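Local coordinates for protein catalase (Bacillus pumilus, PDB 4QOL) that breaks down hydrogen peroxide into water and oxygen at a heme group, and also shows peroxidase-like reactivity toward phenolic substrates, at residues C461-R465 against D481-Y485. Numbering follows the deposited sequence.
Sequences CNFYR and DIRSY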
ATOM      1  N   CYS A 461      15.185 -28.135  34.460  1.00 20.00           N
ATOM      2  CA  CYS A 461      15.690 -27.370  35.582  1.00 20.68           C
ATOM      3  C   CYS A 461      14.808 -26.193  35.936  1.00 19.90           C
ATOM      4  O   CYS A 461      14.623 -25.882  37.118  1.00 19.03           O
ATOM      5  CB  CYS A 461      17.126 -26.934  35.304  1.00 21.96           C
ATOM      6  SG  CYS A 461      18.233 -28.431  35.342  1.00 26.86           S
ATOM      7  N   ASN A 462      14.256 -25.505  34.929  1.00 18.43           N
ATOM      8  CA  ASN A 462      13.355 -24.406  35.268  1.00 18.08           C
ATOM      9  C   ASN A 462      12.110 -24.897  35.997  1.00 17.81           C
ATOM     10  O   ASN A 462      11.655 -24.260  36.930  1.00 17.93           O
ATOM     11  CB  ASN A 462      12.956 -23.612  33.976  1.00 17.16           C
ATOM     12  CG  ASN A 462      14.095 -22.778  33.396  1.00 18.06           C
ATOM     13  OD1 ASN A 462      14.998 -22.389  34.079  1.00 20.10           O
ATOM     14  ND2 ASN A 462      13.974 -22.426  32.132  1.00 16.46           N
ATOM     15  N   PHE A 463      11.529 -25.992  35.528  1.00 17.45           N
ATOM     16  CA  PHE A 463      10.323 -26.530  36.174  1.00 18.59           C
ATOM     17  C   PHE A 463      10.671 -27.159  37.540  1.00 19.10           C
ATOM     18  O   PHE A 463       9.882 -27.063  38.467  1.00 20.11           O
ATOM     19  CB  PHE A 463       9.618 -27.529  35.241  1.00 18.28           C
ATOM     20  CG  PHE A 463       9.107 -26.875  33.970  1.00 17.09           C
ATOM     21  CD1 PHE A 463       8.254 -25.827  34.053  1.00 18.27           C
ATOM     22  CD2 PHE A 463       9.450 -27.355  32.694  1.00 17.75           C
ATOM     23  CE1 PHE A 463       7.749 -25.208  32.913  1.00 18.60           C
ATOM     24  CE2 PHE A 463       8.950 -26.768  31.509  1.00 18.05           C
ATOM     25  CZ  PHE A 463       8.098 -25.672  31.644  1.00 18.56           C
ATOM     26  N   TYR A 464      11.915 -27.654  37.678  1.00 19.30           N
ATOM     27  CA  TYR A 464      12.390 -28.167  38.982  1.00 19.76           C
ATOM     28  C   TYR A 464      12.420 -26.998  40.029  1.00 19.21           C
ATOM     29  O   TYR A 464      12.019 -27.161  41.183  1.00 19.40           O
ATOM     30  CB  TYR A 464      13.774 -28.795  38.824  1.00 20.96           C
ATOM     31  CG  TYR A 464      14.180 -29.624  40.035  1.00 24.03           C
ATOM     32  CD1 TYR A 464      14.721 -29.016  41.148  1.00 24.95           C
ATOM     33  CD2 TYR A 464      13.933 -30.967  40.044  1.00 25.47           C
ATOM     34  CE1 TYR A 464      15.053 -29.755  42.268  1.00 28.91           C
ATOM     35  CE2 TYR A 464      14.279 -31.734  41.131  1.00 27.15           C
ATOM     36  CZ  TYR A 464      14.801 -31.128  42.233  1.00 28.40           C
ATOM     37  OH  TYR A 464      15.131 -31.940  43.296  1.00 34.12           O
ATOM     38  N   ARG A 465      12.898 -25.821  39.596  1.00 18.81           N
ATOM     39  CA  ARG A 465      12.946 -24.662  40.475  1.00 19.18           C
ATOM     40  C   ARG A 465      11.573 -24.206  40.853  1.00 18.91           C
ATOM     41  O   ARG A 465      11.390 -23.636  41.957  1.00 21.23           O
ATOM     42  CB  ARG A 465      13.679 -23.500  39.816  1.00 20.32           C
ATOM     43  CG  ARG A 465      15.146 -23.767  39.637  1.00 24.29           C
ATOM     44  CD  ARG A 465      15.852 -22.575  38.998  1.00 30.35           C
ATOM     45  NE  ARG A 465      17.152 -23.045  38.545  1.00 37.80           N
ATOM     46  CZ  ARG A 465      17.583 -23.367  37.315  1.00 42.07           C
ATOM     47  NH1 ARG A 465      16.884 -23.163  36.166  1.00 39.22           N
ATOM     48  NH2 ARG A 465      18.836 -23.840  37.236  1.00 44.11           N
ATOM     49  N   ASP A 481      18.483 -37.844  33.141  1.00 23.81           N
ATOM     50  CA  ASP A 481      19.113 -38.069  34.464  1.00 24.58           C
ATOM     51  C   ASP A 481      19.553 -36.753  34.999  1.00 26.18           C
ATOM     52  O   ASP A 481      20.463 -36.140  34.438  1.00 30.51           O
ATOM     53  CB  ASP A 481      20.320 -39.003  34.285  1.00 24.97           C
ATOM     54  CG  ASP A 481      21.095 -39.221  35.572  1.00 27.52           C
ATOM     55  OD1 ASP A 481      20.741 -38.677  36.629  1.00 27.61           O
ATOM     56  OD2 ASP A 481      22.098 -39.978  35.494  1.00 34.47           O
ATOM     57  N   ILE A 482      18.929 -36.306  36.082  1.00 22.26           N
ATOM     58  CA  ILE A 482      19.276 -35.014  36.659  1.00 25.08           C
ATOM     59  C   ILE A 482      20.068 -35.130  37.947  1.00 25.09           C
ATOM     60  O   ILE A 482      20.232 -34.113  38.652  1.00 28.20           O
ATOM     61  CB  ILE A 482      18.021 -34.098  36.856  1.00 24.60           C
ATOM     62  CG1 ILE A 482      16.826 -34.721  37.623  1.00 25.61           C
ATOM     63  CG2 ILE A 482      17.513 -33.685  35.491  1.00 21.67           C
ATOM     64  CD1 ILE A 482      15.837 -33.688  38.196  1.00 27.72           C
ATOM     65  N   ARG A 483      20.514 -36.332  38.305  1.00 25.25           N
ATOM     66  CA  ARG A 483      21.361 -36.527  39.499  1.00 26.17           C
ATOM     67  C   ARG A 483      22.528 -35.546  39.640  1.00 31.30           C
ATOM     68  O   ARG A 483      22.659 -34.887  40.683  1.00 27.88           O
ATOM     69  CB  ARG A 483      21.882 -37.957  39.567  1.00 27.30           C
ATOM     70  CG  ARG A 483      20.841 -38.993  40.000  1.00 26.43           C
ATOM     71  CD  ARG A 483      21.464 -40.351  40.085  1.00 26.13           C
ATOM     72  NE  ARG A 483      21.881 -40.818  38.753  1.00 23.63           N
ATOM     73  CZ  ARG A 483      22.613 -41.893  38.529  1.00 25.19           C
ATOM     74  NH1 ARG A 483      22.969 -42.673  39.535  1.00 26.15           N
ATOM     75  NH2 ARG A 483      22.945 -42.235  37.279  1.00 26.13           N
ATOM     76  N   SER A 484      23.360 -35.426  38.623  1.00 34.28           N
ATOM     77  CA  SER A 484      24.486 -34.501  38.745  1.00 41.10           C
ATOM     78  C   SER A 484      24.110 -32.994  38.894  1.00 42.14           C
ATOM     79  O   SER A 484      24.776 -32.261  39.627  1.00 44.43           O
ATOM     80  CB  SER A 484      25.487 -34.724  37.620  1.00 42.14           C
ATOM     81  OG  SER A 484      25.143 -33.961  36.496  1.00 48.47           O
ATOM     82  N   TYR A 485      23.032 -32.530  38.266  1.00 40.46           N
ATOM     83  CA  TYR A 485      22.295 -31.376  38.852  1.00 43.42           C
ATOM     84  C   TYR A 485      21.623 -31.868  40.164  1.00 41.29           C
ATOM     85  O   TYR A 485      21.598 -31.116  41.121  1.00 47.80           O
ATOM     86  CB  TYR A 485      21.283 -30.735  37.862  1.00 41.30           C
ATOM     87  CG  TYR A 485      20.390 -29.590  38.401  1.00 45.40           C
ATOM     88  CD1 TYR A 485      19.204 -29.873  39.088  1.00 42.70           C
ATOM     89  CD2 TYR A 485      20.698 -28.233  38.159  1.00 45.46           C
ATOM     90  CE1 TYR A 485      18.372 -28.866  39.561  1.00 48.30           C
ATOM     91  CE2 TYR A 485      19.871 -27.219  38.641  1.00 45.98           C
ATOM     92  CZ  TYR A 485      18.714 -27.545  39.339  1.00 48.82           C
ATOM     93  OH  TYR A 485      17.875 -26.557  39.824  1.00 54.57           O
TER
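Tyr-485, the last modelled residue of the chain, lays one face of its ring over the sulfur of Cys-461. SG lies 3.8 Å from the centroid of the Tyr-485 ring and only 11° off its normal, which defines a sulfur-aromatic contact centred on the ring. With CG anti to the backbone N (chi1 176°), the phenol of Tyr-485 reaches across to the helix. Its edge meets the face of Tyr-464 in a T-shaped pair, the planes at 82° and the centroids 5.8 Å apart. Tyr-464 CD1 sits at the edge of the Tyr-485 ring, 4.0 Å from Tyr-485 CE1. At the hydroxyl end of that ring lies the side chain of Arg-465, extended from CG to NE; its guanidinium stands nearly perpendicular to the ring, with NH2 3.8 Å from Tyr-485 CE2, a van der Waals approach. Tyr-464 also touches Ile-482, whose CD1 lies 3.8 Å from Tyr-464 CD2. An Asx turn spans Ile-482: Asp-481 OD1 accepts from the backbone N of Arg-483 at 2.9 Å, while the guanidinium of Arg-483 grips the same carboxylate side-on through NE and NH2. This surface packing folds the end of the modelled chain back onto helix 453-466 in the helical C-terminal region of the catalase, with Ile-482 also packing on Ala-475 of helix 468-478 and Phe-463 touching helix 175-181.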